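Local coordinates for tailspike protein (PDB 3RIQ) that binds lipopolysaccharide, the phage's receptor on Salmonella, and probably cleaves its O-antigen chains as an endorhamnosidase, through a trimer of right-handed parallel beta-helices, at residues Y92-F97 / H129-S134; D319-G324 / N365-N370; G145-V150 / I185-G190; N102-T105 / T109-A112. All coordinates share one frame; numbering follows the deposited sequence.

The four contacts lie along one right-handed parallel beta-helix and the long excursion that leaves it between strands 79-87 and 146-151. Interactions 1 and 4 belong to that excursion. Interaction 4 is nested within the loop closed by interaction 1, and their centres are about 8 Å apart. Helix 107-112 supplies one side of interaction 4 and packs against interaction 1. Interaction 3 follows in the chain, where the beta-helix resumes, its centre about 20 Å from that of interaction 1. Interaction 2 comes last and joins loops of later turns. It touches interaction 4, because W103 NE1 bonds to D319 O at 2.8 Å. The excursion is thus fixed to beta-helix turns much later in the sequence.

Interaction 1: residues Y92-F97 / H129-S134; sequences YTVYRF and HDIWAS
R96 and D130 form the polar half of this contact. The guanidinium grips the carboxylate end-on with two nitrogens. NH1 of R96 donates to OD2 of D130 at 2.8 Å, and NH2 of R96 donates to OD1 of D130 at 2.9 Å. Both bonds are almost straight, at 178° and 177°. Each oxygen is met on its syn side and lies in the guanidinium plane, while the two planes are tilted 22° apart. The R96 chain is extended from CG to NE, which carries the charged group across to the loop. NH2 has a second acid partner in D128, and NE is bonded to Y122 OH. All three guanidinium nitrogens are used, which fixes the rotation of the group. The acids D130 and D128 probably balance its charge in this buried place.

The apolar half is smaller. CG2 of V94 meets CD1 of I131 at 3.8 Å. CG2 stands anti to the backbone N of V94, and the methyl end of I131 reaches it from segment 129-134, the two side chains meeting obliquely.

V94, R96, D130 and I131 all also touch V110, so helix 107-112 packs against both halves. Y276 adds a cation-pi contact to R96. Strand 92-93 pairs antiparallel with strand 115-116, and segment 129-134 lies in the loop between strand 115-116 and helix 137-140.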
loop_
_atom_site.group_PDB
_atom_site.type_symbol
_atom_site.label_atom_id
_atom_site.label_comp_id
_atom_site.label_asym_id
_atom_site.label_seq_id
_atom_site.Cartn_x
_atom_site.Cartn_y
_atom_site.Cartn_z
ATOM N N TYR A 92 3.163 2.765 40.222
ATOM C CA TYR A 92 3.877 3.961 39.786
ATOM C C TYR A 92 4.261 3.767 38.328
ATOM O O TYR A 92 4.796 2.710 37.959
ATOM C CB TYR A 92 5.153 4.159 40.632
ATOM C CG TYR A 92 4.845 4.600 42.043
ATOM C CD1 TYR A 92 4.702 5.969 42.353
ATOM C CD2 TYR A 92 4.674 3.674 43.070
ATOM C CE1 TYR A 92 4.422 6.392 43.664
ATOM C CE2 TYR A 92 4.379 4.084 44.349
ATOM C CZ TYR A 92 4.248 5.441 44.645
ATOM O OH TYR A 92 3.967 5.821 45.946
ATOM N N THR A 93 3.965 4.769 37.492
ATOM C CA THR A 93 4.383 4.725 36.096
ATOM C C THR A 93 5.188 5.941 35.729
ATOM O O THR A 93 5.006 7.021 36.314
ATOM C CB THR A 93 3.207 4.596 35.095
ATOM O OG1 THR A 93 2.382 5.785 35.128
ATOM C CG2 THR A 93 2.374 3.336 35.412
ATOM N N VAL A 94 6.098 5.765 34.772
ATOM C CA VAL A 94 6.803 6.907 34.128
ATOM C C VAL A 94 6.010 7.388 32.903
ATOM O O VAL A 94 5.507 6.553 32.139
ATOM C CB VAL A 94 8.291 6.543 33.781
ATOM C CG1 VAL A 94 8.407 5.379 32.755
ATOM C CG2 VAL A 94 9.033 7.773 33.244
ATOM N N TYR A 95 5.823 8.706 32.769
ATOM C CA TYR A 95 5.050 9.281 31.678
ATOM C C TYR A 95 5.927 10.245 30.911
ATOM O O TYR A 95 6.263 11.330 31.408
ATOM C CB TYR A 95 3.802 9.978 32.222
ATOM C CG TYR A 95 2.881 10.462 31.110
ATOM C CD1 TYR A 95 2.299 9.553 30.230
ATOM C CD2 TYR A 95 2.581 11.807 30.956
ATOM C CE1 TYR A 95 1.476 9.985 29.203
ATOM C CE2 TYR A 95 1.716 12.264 29.926
ATOM C CZ TYR A 95 1.180 11.325 29.048
ATOM O OH TYR A 95 0.340 11.714 28.040
ATOM N N ARG A 96 6.332 9.846 29.710
ATOM C CA ARG A 96 7.427 10.569 29.011
ATOM C C ARG A 96 6.951 11.674 28.052
ATOM O O ARG A 96 7.663 12.000 27.103
ATOM C CB ARG A 96 8.285 9.554 28.221
ATOM C CG ARG A 96 9.091 8.585 29.109
ATOM C CD ARG A 96 9.939 7.634 28.291
ATOM N NE ARG A 96 10.835 6.823 29.123
ATOM C CZ ARG A 96 11.973 7.261 29.676
ATOM N NH1 ARG A 96 12.387 8.518 29.480
ATOM N NH2 ARG A 96 12.712 6.448 30.423
ATOM N N PHE A 97 5.759 12.225 28.288
ATOM C CA PHE A 97 5.135 13.174 27.351
ATOM C C PHE A 97 4.624 14.424 28.046
ATOM O O PHE A 97 4.231 14.399 29.205
ATOM C CB PHE A 97 4.028 12.479 26.522
ATOM C CG PHE A 97 4.539 11.244 25.834
ATOM C CD1 PHE A 97 5.182 11.333 24.587
ATOM C CD2 PHE A 97 4.490 9.997 26.490
ATOM C CE1 PHE A 97 5.736 10.206 23.982
ATOM C CE2 PHE A 97 5.037 8.868 25.908
ATOM C CZ PHE A 97 5.676 8.975 24.637
ATOM N N HIS A 129 17.268 3.950 31.062
ATOM C CA HIS A 129 18.642 4.283 31.445
ATOM C C HIS A 129 18.757 5.666 32.076
ATOM O O HIS A 129 19.618 5.878 32.922
ATOM C CB HIS A 129 19.581 4.134 30.241
ATOM C CG HIS A 129 19.553 2.770 29.616
ATOM N ND1 HIS A 129 19.767 1.611 30.336
ATOM C CD2 HIS A 129 19.355 2.383 28.331
ATOM C CE1 HIS A 129 19.684 0.570 29.526
ATOM N NE2 HIS A 129 19.435 1.010 28.303
ATOM N N ASP A 130 17.877 6.587 31.678
ATOM C CA ASP A 130 17.898 7.964 32.184
ATOM C C ASP A 130 17.483 8.137 33.664
ATOM O O ASP A 130 17.948 9.068 34.332
ATOM C CB ASP A 130 17.081 8.910 31.274
ATOM C CG ASP A 130 15.591 8.538 31.186
ATOM O OD1 ASP A 130 15.227 7.409 31.548
ATOM O OD2 ASP A 130 14.780 9.382 30.729
ATOM N N ILE A 131 16.625 7.250 34.178
ATOM C CA ILE A 131 16.103 7.407 35.549
ATOM C C ILE A 131 16.302 6.200 36.492
ATOM O O ILE A 131 16.090 6.335 37.691
ATOM C CB ILE A 131 14.596 7.827 35.592
ATOM C CG1 ILE A 131 13.683 6.723 35.030
ATOM C CG2 ILE A 131 14.381 9.197 34.897
ATOM C CD1 ILE A 131 12.172 7.000 35.233
ATOM N N TRP A 132 16.664 5.040 35.936
ATOM C CA TRP A 132 16.692 3.750 36.681
ATOM C C TRP A 132 17.496 3.876 37.979
ATOM O O TRP A 132 16.994 3.581 39.074
ATOM C CB TRP A 132 17.230 2.617 35.777
ATOM C CG TRP A 132 17.198 1.216 36.375
ATOM C CD1 TRP A 132 18.262 0.353 36.510
ATOM C CD2 TRP A 132 16.051 0.521 36.909
ATOM N NE1 TRP A 132 17.845 -0.826 37.089
ATOM C CE2 TRP A 132 16.500 -0.747 37.352
ATOM C CE3 TRP A 132 14.692 0.859 37.078
ATOM C CZ2 TRP A 132 15.635 -1.691 37.934
ATOM C CZ3 TRP A 132 13.829 -0.083 37.657
ATOM C CH2 TRP A 132 14.310 -1.344 38.079
ATOM N N ALA A 133 18.719 4.390 37.862
ATOM C CA ALA A 133 19.581 4.587 39.035
ATOM C C ALA A 133 19.063 5.600 40.071
ATOM O O ALA A 133 19.517 5.582 41.215
ATOM C CB ALA A 133 21.011 4.944 38.597
ATOM N N SER A 134 18.121 6.463 39.695
ATOM C CA SER A 134 17.607 7.511 40.606
ATOM C C SER A 134 16.316 7.174 41.343
ATOM O O SER A 134 15.765 8.021 42.067
ATOM C CB SER A 134 17.388 8.824 39.844
ATOM O OG SER A 134 18.622 9.438 39.534
#

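Interaction 2: residues D319-G324 / N365-N370; sequences DCMGIG and NKDLTN
K366 and D319 meet at an oblique angle between two loops. The lysine chain is extended throughout, with CG anti to the backbone N (chi1 -175°), and this full reach brings NZ to the acid. NZ of K366 donates to OD1 of D319 at 2.9 Å, as a salt bridge. It comes from above the carboxylate, 54° out of its plane. CD of K366 runs past the same oxygen, 3.9 Å from OD1 of D319.

The ends of both groups have further partners. OD1 of D319 also accepts from H343 NE2, and OD2 bonds to Q274 NE2. The carboxylate is thus gripped at both oxygens. NZ of K366 makes a second salt bridge, to E341. The lysine has two acid partners, which would probably favour its charged form.

The loops belong to turns of the right-handed parallel beta-helix. Segment 319-324 leads from strand 311-318 to strand 326-327, and segment 365-370 leads from strand 355-362 to strand 374-376. H343 lies on the turn between them.

The second pair is looser. The chain of M321 bends at chi2 and chi3, and its sulfur approaches D367 with the two side chains at about a right angle. SD of M321 is 3.9 Å from OD2 of D367. That oxygen has its stronger partner in H343 ND1, so one histidine serves an acid of each loop. N365 to L368 is a type I beta turn, closed by L368 N bonding to N365 O at 3.0 Å.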
loop_
_atom_site.group_PDB
_atom_site.type_symbol
_atom_site.label_atom_id
_atom_site.label_comp_id
_atom_site.label_asym_id
_atom_site.label_seq_id
_atom_site.Cartn_x
_atom_site.Cartn_y
_atom_site.Cartn_z
ATOM N N ASP A 319 7.343 9.197 15.275
ATOM C CA ASP A 319 7.977 9.809 16.465
ATOM C C ASP A 319 8.439 8.746 17.501
ATOM O O ASP A 319 8.323 8.950 18.724
ATOM C CB ASP A 319 7.002 10.854 17.084
ATOM C CG ASP A 319 7.682 11.871 17.997
ATOM O OD1 ASP A 319 8.922 12.099 17.899
ATOM O OD2 ASP A 319 6.943 12.466 18.832
ATOM N N CYS A 320 8.984 7.642 16.998
ATOM C CA CYS A 320 9.560 6.626 17.847
ATOM C C CYS A 320 10.950 7.060 18.299
ATOM O O CYS A 320 11.703 7.641 17.514
ATOM C CB CYS A 320 9.625 5.312 17.076
ATOM S SG CYS A 320 7.921 4.671 16.700
ATOM N N MET A 321 11.267 6.815 19.580
ATOM C CA MET A 321 12.516 7.304 20.138
ATOM C C MET A 321 13.748 6.544 19.644
ATOM O O MET A 321 14.870 7.099 19.624
ATOM C CB MET A 321 12.412 7.298 21.662
ATOM C CG MET A 321 13.613 7.869 22.421
ATOM S SD MET A 321 14.121 9.562 21.982
ATOM C CE MET A 321 12.821 10.550 22.751
ATOM N N GLY A 322 13.534 5.303 19.205
ATOM C CA GLY A 322 14.588 4.465 18.637
ATOM C C GLY A 322 14.606 4.580 17.113
ATOM O O GLY A 322 14.419 5.681 16.526
ATOM N N ILE A 323 14.850 3.440 16.466
ATOM C CA ILE A 323 14.904 3.363 15.008
ATOM C C ILE A 323 13.485 3.255 14.473
ATOM O O ILE A 323 12.624 2.638 15.095
ATOM C CB ILE A 323 15.792 2.167 14.585
ATOM C CG1 ILE A 323 17.233 2.412 15.078
ATOM C CG2 ILE A 323 15.763 1.917 13.060
ATOM C CD1 ILE A 323 18.161 1.191 14.907
ATOM N N GLY A 324 13.231 3.899 13.330
ATOM C CA GLY A 324 11.859 3.943 12.823
ATOM C C GLY A 324 11.299 2.553 12.524
ATOM O O GLY A 324 10.134 2.283 12.827
ATOM N N ASN A 365 16.593 10.697 12.282
ATOM C CA ASN A 365 17.691 11.386 12.972
ATOM C C ASN A 365 17.170 12.688 13.596
ATOM O O ASN A 365 17.848 13.749 13.557
ATOM C CB ASN A 365 18.880 11.624 11.996
ATOM C CG ASN A 365 20.085 12.324 12.649
ATOM O OD1 ASN A 365 20.473 12.049 13.803
ATOM N ND2 ASN A 365 20.694 13.224 11.895
ATOM N N LYS A 366 15.980 12.602 14.202
ATOM C CA LYS A 366 15.316 13.799 14.687
ATOM C C LYS A 366 16.143 14.446 15.792
ATOM O O LYS A 366 16.084 15.672 15.978
ATOM C CB LYS A 366 13.878 13.478 15.145
ATOM C CG LYS A 366 13.009 14.693 15.570
ATOM C CD LYS A 366 11.649 14.192 16.104
ATOM C CE LYS A 366 10.754 15.334 16.557
ATOM N NZ LYS A 366 9.483 14.896 17.176
ATOM N N ASP A 367 16.952 13.661 16.489
ATOM C CA ASP A 367 17.744 14.267 17.562
ATOM C C ASP A 367 19.144 14.746 17.160
ATOM O O ASP A 367 19.953 15.151 18.028
ATOM C CB ASP A 367 17.789 13.357 18.770
ATOM C CG ASP A 367 16.450 13.277 19.473
ATOM O OD1 ASP A 367 15.634 14.239 19.443
ATOM O OD2 ASP A 367 16.224 12.253 20.077
ATOM N N LEU A 368 19.424 14.739 15.855
ATOM C CA LEU A 368 20.657 15.368 15.325
ATOM C C LEU A 368 21.953 14.794 15.941
ATOM O O LEU A 368 22.869 15.546 16.315
ATOM C CB LEU A 368 20.604 16.910 15.470
ATOM C CG LEU A 368 19.375 17.610 14.873
ATOM C CD1 LEU A 368 19.406 19.127 15.149
ATOM C CD2 LEU A 368 19.252 17.337 13.358
ATOM N N THR A 369 22.040 13.473 16.007
ATOM C CA THR A 369 23.207 12.791 16.535
ATOM C C THR A 369 24.029 12.167 15.412
ATOM O O THR A 369 24.740 11.165 15.604
ATOM C CB THR A 369 22.835 11.765 17.625
ATOM O OG1 THR A 369 22.026 10.726 17.059
ATOM C CG2 THR A 369 22.068 12.447 18.785
ATOM N N ASN A 370 23.927 12.763 14.224
ATOM C CA ASN A 370 24.772 12.385 13.093
ATOM C C ASN A 370 24.508 11.003 12.537
ATOM O O ASN A 370 25.399 10.349 11.983
ATOM C CB ASN A 370 26.259 12.589 13.407
ATOM C CG ASN A 370 26.803 13.818 12.743
ATOM O OD1 ASN A 370 26.551 14.053 11.548
ATOM N ND2 ASN A 370 27.551 14.620 13.493
#

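Interaction 3: residues G145-V150 / I185-G190; sequences GATLRV and IAWESG
CA of G145 sits over one face of the W187 indole, and this is the main apolar contact. CA of G145 stands 3.5 Å from the centroid of the five-membered ring of W187, only 7° off its normal. This is a CH-pi contact over the face. CD2 and CE2 of W187 are both 3.6 Å from CA of G145. CG of W187 is anti to the backbone N (chi1 177°), which swings the indole to G145, just before strand 146-151, two strands away in the stack. G145 has no side chain, so its CA can come down onto the ring face. P91 and K123 touch the indole as well.

The polar part runs through water. One water bonds OG1 of T147 at 2.7 Å and donates to OE2 of E188 at 2.8 Å. The direct gap from OG1 of T147 to OE2 of E188 is 4.5 Å, so the water bridges two groups that do not bond directly. The same water sits at the edge of the W187 ring, in its plane. The other carboxylate oxygen, OE1 of E188, forms a salt bridge to K123.

In the beta-helix, strand 166-171 lies between strands 146-151 and 184-194, with parallel pairing on both sides. The contact therefore reaches past strand 166-171 to join the strands on either side of it, near where the chain turns a corner at residues 187-190.

The chemistry is of two kinds. Close, direct packing holds a bare backbone against an aromatic face, whereas the acid beside it is held by one water and a lysine, and its charge is probably partly balanced by the latter.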
loop_
_atom_site.group_PDB
_atom_site.type_symbol
_atom_site.label_atom_id
_atom_site.label_comp_id
_atom_site.label_asym_id
_atom_site.label_seq_id
_atom_site.Cartn_x
_atom_site.Cartn_y
_atom_site.Cartn_z
ATOM N N GLY A 145 0.383 -5.330 38.664
ATOM C CA GLY A 145 0.265 -5.881 37.296
ATOM C C GLY A 145 -0.382 -7.243 37.299
ATOM O O GLY A 145 -0.019 -8.084 38.115
ATOM N N ALA A 146 -1.334 -7.456 36.386
ATOM C CA ALA A 146 -2.109 -8.699 36.308
ATOM C C ALA A 146 -1.786 -9.399 34.989
ATOM O O ALA A 146 -2.119 -8.880 33.902
ATOM C CB ALA A 146 -3.609 -8.365 36.370
ATOM N N THR A 147 -1.195 -10.589 35.086
ATOM C CA THR A 147 -0.865 -11.391 33.898
ATOM C C THR A 147 -1.624 -12.703 33.900
ATOM O O THR A 147 -1.579 -13.468 34.893
ATOM C CB THR A 147 0.667 -11.670 33.873
ATOM O OG1 THR A 147 1.350 -10.412 33.916
ATOM C CG2 THR A 147 1.090 -12.410 32.617
ATOM N N LEU A 148 -2.288 -12.985 32.780
ATOM C CA LEU A 148 -2.869 -14.315 32.538
ATOM C C LEU A 148 -1.792 -15.131 31.841
ATOM O O LEU A 148 -1.302 -14.726 30.787
ATOM C CB LEU A 148 -4.100 -14.187 31.602
ATOM C CG LEU A 148 -4.920 -15.508 31.511
ATOM C CD1 LEU A 148 -5.584 -15.850 32.869
ATOM C CD2 LEU A 148 -5.930 -15.416 30.367
ATOM N N ARG A 149 -1.455 -16.296 32.398
ATOM C CA ARG A 149 -0.508 -17.207 31.766
ATOM C C ARG A 149 -1.266 -18.458 31.358
ATOM O O ARG A 149 -1.739 -19.225 32.227
ATOM C CB ARG A 149 0.634 -17.552 32.716
ATOM C CG ARG A 149 1.761 -18.345 32.039
ATOM C CD ARG A 149 2.884 -18.681 32.989
ATOM N NE ARG A 149 4.124 -18.868 32.223
ATOM C CZ ARG A 149 5.330 -18.950 32.773
ATOM N NH1 ARG A 149 5.447 -18.969 34.109
ATOM N NH2 ARG A 149 6.415 -19.036 31.998
ATOM N N VAL A 150 -1.401 -18.659 30.045
ATOM C CA VAL A 150 -2.074 -19.841 29.485
ATOM C C VAL A 150 -0.964 -20.831 29.130
ATOM O O VAL A 150 -0.104 -20.512 28.296
ATOM C CB VAL A 150 -2.913 -19.463 28.260
ATOM C CG1 VAL A 150 -3.465 -20.700 27.566
ATOM C CG2 VAL A 150 -4.025 -18.497 28.647
ATOM N N ILE A 185 -4.398 -1.514 28.284
ATOM C CA ILE A 185 -3.250 -0.806 28.856
ATOM C C ILE A 185 -2.345 -1.905 29.411
ATOM O O ILE A 185 -2.708 -2.580 30.418
ATOM C CB ILE A 185 -3.701 0.163 29.942
ATOM C CG1 ILE A 185 -4.727 1.154 29.369
ATOM C CG2 ILE A 185 -2.491 0.863 30.559
ATOM C CD1 ILE A 185 -5.582 1.794 30.399
ATOM N N ALA A 186 -1.217 -2.152 28.737
ATOM C CA ALA A 186 -0.353 -3.291 29.044
ATOM C C ALA A 186 0.452 -3.098 30.323
ATOM O O ALA A 186 0.554 -1.970 30.857
ATOM C CB ALA A 186 0.586 -3.531 27.838
ATOM N N TRP A 187 0.988 -4.200 30.841
ATOM C CA TRP A 187 1.881 -4.135 32.022
ATOM C C TRP A 187 3.370 -4.262 31.594
ATOM O O TRP A 187 4.162 -3.345 31.813
ATOM C CB TRP A 187 1.483 -5.234 33.009
ATOM C CG TRP A 187 2.375 -5.301 34.213
ATOM C CD1 TRP A 187 3.060 -6.403 34.681
ATOM C CD2 TRP A 187 2.672 -4.229 35.129
ATOM N NE1 TRP A 187 3.754 -6.073 35.830
ATOM C CE2 TRP A 187 3.529 -4.755 36.129
ATOM C CE3 TRP A 187 2.275 -2.887 35.215
ATOM C CZ2 TRP A 187 4.012 -3.975 37.195
ATOM C CZ3 TRP A 187 2.755 -2.118 36.241
ATOM C CH2 TRP A 187 3.601 -2.665 37.244
ATOM N N GLU A 188 3.705 -5.378 30.950
ATOM C CA GLU A 188 5.025 -5.627 30.392
ATOM C C GLU A 188 4.845 -5.644 28.863
ATOM O O GLU A 188 4.413 -4.628 28.292
ATOM C CB GLU A 188 5.633 -6.909 31.007
ATOM C CG GLU A 188 5.976 -6.680 32.464
ATOM C CD GLU A 188 6.274 -7.928 33.266
ATOM O OE1 GLU A 188 7.240 -7.869 34.049
ATOM O OE2 GLU A 188 5.526 -8.932 33.172
ATOM N N SER A 189 5.175 -6.737 28.194
ATOM C CA SER A 189 4.741 -6.868 26.800
ATOM C C SER A 189 3.241 -7.198 26.800
ATOM O O SER A 189 2.763 -7.908 27.671
ATOM C CB SER A 189 5.560 -7.923 26.077
ATOM O OG SER A 189 6.875 -7.461 25.848
ATOM N N GLY A 190 2.491 -6.666 25.839
ATOM C CA GLY A 190 1.021 -6.877 25.871
ATOM C C GLY A 190 0.608 -8.332 25.669
ATOM O O GLY A 190 -0.099 -8.923 26.515
HETATM O O HOH W 1 3.038 -9.336 32.032
#

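Interaction 4: residues N102-T105 / T109-A112; sequences NWVT and TVLA
The excursion between strands 79-87 and 146-151 carries a short helix, 107-112, and this contact packs the approach to that helix against T109 and V110 of the helix. V104 and T109 meet at about a right angle. CG1 of V104 lies 3.7 Å from CG2 of T109, and CB of T109 is equally near the same methyl. The V104 branch is placed by its first torsion (chi1 173°), with CG1 beside the carbonyl carbon and turned to the helix.

V110 comes in next to T109. Its CG2 methyl approaches the backbone rather than a side-chain tip, 3.4 Å from O of V104. The two side chains also touch, with CG1 of V104 at 4.1 Å from CG2 of V110. Further along, the same V110 methyl reaches the carbonyl carbon of T105. No hydrogen bond joins the two segments, so the contact is van der Waals packing.

V110 is buried. The V104 backbone bonds to that of R96, which ties the loop to the preceding chain. W103, just before V104, takes no part in this contact; its ring meets F97 and H343.

The loop leading into the helix folds back on it, with just three residues between the segments. It belongs to a loop insertion on the side of the parallel beta-helix, an elaboration known from the P22 tailspike family.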
loop_
_atom_site.group_PDB
_atom_site.type_symbol
_atom_site.label_atom_id
_atom_site.label_comp_id
_atom_site.label_asym_id
_atom_site.label_seq_id
_atom_site.Cartn_x
_atom_site.Cartn_y
_atom_site.Cartn_z
ATOM N N ASN A 102 4.210 15.713 23.201
ATOM C CA ASN A 102 5.610 15.582 22.736
ATOM C C ASN A 102 6.530 14.952 23.781
ATOM O O ASN A 102 6.258 15.033 24.990
ATOM C CB ASN A 102 6.186 16.957 22.354
ATOM C CG ASN A 102 5.582 17.509 21.079
ATOM O OD1 ASN A 102 5.207 18.695 21.009
ATOM N ND2 ASN A 102 5.482 16.667 20.057
ATOM N N TRP A 103 7.615 14.330 23.324
ATOM C CA TRP A 103 8.578 13.713 24.245
ATOM C C TRP A 103 9.120 14.718 25.244
ATOM O O TRP A 103 9.457 15.873 24.882
ATOM C CB TRP A 103 9.767 13.127 23.487
ATOM C CG TRP A 103 9.445 11.896 22.686
ATOM C CD1 TRP A 103 9.236 11.820 21.318
ATOM C CD2 TRP A 103 9.292 10.561 23.184
ATOM N NE1 TRP A 103 8.985 10.512 20.947
ATOM C CE2 TRP A 103 9.003 9.721 22.066
ATOM C CE3 TRP A 103 9.374 9.986 24.459
ATOM C CZ2 TRP A 103 8.779 8.330 22.195
ATOM C CZ3 TRP A 103 9.172 8.610 24.582
ATOM C CH2 TRP A 103 8.889 7.796 23.454
ATOM N N VAL A 104 9.243 14.247 26.484
ATOM C CA VAL A 104 9.987 14.917 27.551
ATOM C C VAL A 104 11.249 14.084 27.784
ATOM O O VAL A 104 11.162 12.878 28.039
ATOM C CB VAL A 104 9.174 14.995 28.868
ATOM C CG1 VAL A 104 10.049 15.548 30.027
ATOM C CG2 VAL A 104 7.904 15.849 28.661
ATOM N N THR A 105 12.422 14.703 27.669
ATOM C CA THR A 105 13.663 13.928 27.796
ATOM C C THR A 105 14.598 14.394 28.910
ATOM O O THR A 105 15.506 13.651 29.286
ATOM C CB THR A 105 14.460 13.904 26.467
ATOM O OG1 THR A 105 14.849 15.239 26.138
ATOM C CG2 THR A 105 13.649 13.300 25.316
ATOM N N THR A 109 12.852 16.071 34.759
ATOM C CA THR A 109 11.423 16.137 34.452
ATOM C C THR A 109 10.804 14.739 34.305
ATOM O O THR A 109 9.665 14.503 34.772
ATOM C CB THR A 109 11.193 16.998 33.193
ATOM O OG1 THR A 109 12.092 18.116 33.253
ATOM C CG2 THR A 109 9.736 17.480 33.118
ATOM N N VAL A 110 11.550 13.823 33.675
ATOM C CA VAL A 110 11.100 12.423 33.538
ATOM C C VAL A 110 10.942 11.782 34.930
ATOM O O VAL A 110 9.906 11.189 35.255
ATOM C CB VAL A 110 12.029 11.582 32.656
ATOM C CG1 VAL A 110 11.516 10.157 32.584
ATOM C CG2 VAL A 110 12.100 12.158 31.237
ATOM N N LEU A 111 11.968 11.917 35.763
ATOM C CA LEU A 111 11.869 11.423 37.149
ATOM C C LEU A 111 10.635 11.962 37.886
ATOM O O LEU A 111 9.912 11.198 38.569
ATOM C CB LEU A 111 13.142 11.759 37.934
ATOM C CG LEU A 111 13.149 11.300 39.392
ATOM C CD1 LEU A 111 13.104 9.782 39.499
ATOM C CD2 LEU A 111 14.408 11.836 40.039
ATOM N N ALA A 112 10.371 13.261 37.728
ATOM C CA ALA A 112 9.197 13.900 38.372
ATOM C C ALA A 112 7.827 13.443 37.819
ATOM O O ALA A 112 6.766 13.667 38.460
ATOM C CB ALA A 112 9.324 15.407 38.344
#